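Local coordinates for major pilin backbone protein T-antigen, T13 (Streptococcus pyogenes, PDB 6BBT) that is the major pilin, thought to build the pilus shaft on the streptococcal surface, and the T antigen used in serotyping, at residues F176-I181 against Y232-D237. Sequence-based numbering, arbitrary orientation.
Sequences FNFTLI and YKLTED
E236 sets CG anti to its backbone N (chi1 -169°) and F178 sets its ring anti to its own carbonyl carbon, which slides the glutamate methylene CG over one face of the ring, 4.0 Å from its centroid, in a CH-pi contact. The carboxylate stands steeply to that ring, its plane 82° away, and E236 OE1 approaches F178 CZ to 3.2 Å. A glutamate suits this place because its aliphatic stem packs on aromatics while its acid end finds polar partners: OE2 is hydrogen-bonded to T244 and OE1 weakly to K163. The carboxylate runs across the F176 ring with their planes 32° apart, F176 CD2 3.8 Å from E236 OE2. On the same side of the sheet L234 CD1 meets F178 CD2 at 4.0 Å, and L180 touches L234, Y232 and F213; F178, Y232 and L234 pack inward against strand 148-166. Strands 176-183 and 231-236 are the inner pair of a four-stranded antiparallel sheet in the C-terminal domain, a beta-sandwich of the transthyretin-like clan. T179 pairs with T235, and I181 with K233, through two backbone hydrogen bonds each; beta-branched T179, T235 and I181 favour extended chains. Their side chains occupy the other, partly exposed face, where the aliphatic stem of K233 packs on I181, CG to CG2 a tight 3.2 Å. Where strand 231-236 ends, D237 N still bonds N177 O (2.8 Å), and a water joins D237 OD1, N177 O and T179 OG1, the last also held by K212.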
# COMPACT_ATOMS: atom_id res chain seq x y z
N PHE A 176 5.58 34.33 9.87
CA PHE A 176 6.84 33.62 9.69
C PHE A 176 6.74 32.76 8.43
O PHE A 176 5.68 32.22 8.12
CB PHE A 176 7.14 32.81 10.93
CG PHE A 176 7.36 33.65 12.16
CD1 PHE A 176 6.28 34.14 12.88
CD2 PHE A 176 8.65 33.96 12.58
CE1 PHE A 176 6.48 34.92 14.02
CE2 PHE A 176 8.85 34.75 13.71
CZ PHE A 176 7.76 35.22 14.43
N ASN A 177 7.85 32.69 7.69
CA ASN A 177 7.88 32.08 6.37
C ASN A 177 8.49 30.70 6.42
O ASN A 177 9.64 30.54 6.85
CB ASN A 177 8.68 32.95 5.42
CG ASN A 177 8.03 34.29 5.20
OD1 ASN A 177 6.90 34.36 4.74
ND2 ASN A 177 8.70 35.35 5.60
N PHE A 178 7.72 29.71 5.98
CA PHE A 178 8.09 28.30 6.04
C PHE A 178 8.22 27.71 4.65
O PHE A 178 7.55 28.15 3.70
CB PHE A 178 7.00 27.53 6.76
CG PHE A 178 6.92 27.82 8.22
CD1 PHE A 178 6.17 28.88 8.69
CD2 PHE A 178 7.62 27.04 9.13
CE1 PHE A 178 6.10 29.16 10.04
CE2 PHE A 178 7.56 27.31 10.48
CZ PHE A 178 6.79 28.37 10.94
N THR A 179 9.01 26.64 4.58
CA THR A 179 9.17 25.85 3.37
C THR A 179 9.04 24.38 3.76
O THR A 179 9.72 23.93 4.66
CB THR A 179 10.55 26.11 2.71
OG1 THR A 179 10.66 27.50 2.39
CG2 THR A 179 10.70 25.33 1.43
N LEU A 180 8.15 23.66 3.08
CA LEU A 180 7.99 22.24 3.24
C LEU A 180 8.29 21.57 1.91
O LEU A 180 7.87 22.05 0.86
CB LEU A 180 6.57 21.94 3.67
CG LEU A 180 6.14 20.49 3.83
CD1 LEU A 180 6.76 19.84 5.06
CD2 LEU A 180 4.63 20.45 3.88
N ILE A 181 8.99 20.44 1.98
CA ILE A 181 9.17 19.59 0.82
C ILE A 181 8.86 18.16 1.24
O ILE A 181 9.29 17.71 2.31
CB ILE A 181 10.58 19.77 0.18
CG1 ILE A 181 10.77 18.81 -1.00
CG2 ILE A 181 11.67 19.54 1.19
CD1 ILE A 181 11.88 19.27 -1.93
N TYR A 232 10.03 14.12 4.69
CA TYR A 232 9.82 15.55 4.49
C TYR A 232 10.86 16.37 5.24
O TYR A 232 11.47 15.89 6.19
CB TYR A 232 8.42 15.97 4.95
CG TYR A 232 8.13 15.79 6.42
CD1 TYR A 232 8.47 16.77 7.36
CD2 TYR A 232 7.52 14.62 6.90
CE1 TYR A 232 8.20 16.61 8.71
CE2 TYR A 232 7.26 14.44 8.24
CZ TYR A 232 7.60 15.44 9.15
OH TYR A 232 7.33 15.27 10.49
N LYS A 233 11.05 17.61 4.82
CA LYS A 233 11.78 18.54 5.63
C LYS A 233 11.09 19.89 5.67
O LYS A 233 10.49 20.34 4.68
CB LYS A 233 13.24 18.64 5.20
CG LYS A 233 13.48 19.24 3.86
CD LYS A 233 14.97 19.50 3.63
CE LYS A 233 15.73 18.23 3.33
NZ LYS A 233 16.96 18.51 2.53
N LEU A 234 11.14 20.50 6.85
CA LEU A 234 10.51 21.79 7.11
C LEU A 234 11.60 22.75 7.52
O LEU A 234 12.44 22.42 8.34
CB LEU A 234 9.49 21.66 8.24
CG LEU A 234 8.76 22.96 8.64
CD1 LEU A 234 7.86 23.44 7.51
CD2 LEU A 234 7.97 22.74 9.92
N THR A 235 11.60 23.93 6.92
CA THR A 235 12.48 25.01 7.35
C THR A 235 11.65 26.26 7.59
O THR A 235 10.51 26.36 7.14
CB THR A 235 13.54 25.32 6.30
OG1 THR A 235 12.91 25.67 5.08
CG2 THR A 235 14.43 24.14 6.05
N GLU A 236 12.24 27.20 8.32
CA GLU A 236 11.65 28.53 8.52
C GLU A 236 12.72 29.53 8.18
O GLU A 236 13.84 29.42 8.63
CB GLU A 236 11.18 28.74 9.97
CG GLU A 236 10.32 29.99 10.18
CD GLU A 236 10.17 30.39 11.65
OE1 GLU A 236 9.16 30.01 12.28
OE2 GLU A 236 11.06 31.09 12.18
N ASP A 237 12.38 30.55 7.40
CA ASP A 237 13.32 31.64 7.16
C ASP A 237 13.73 32.32 8.47
O ASP A 237 12.93 32.41 9.43
CB ASP A 237 12.72 32.67 6.21
CG ASP A 237 12.51 32.12 4.81
OD1 ASP A 237 13.03 31.03 4.51
OD2 ASP A 237 11.83 32.77 4.01
O HOH W 1 10.30 33.48 9.05
O HOH W 2 11.34 28.77 4.70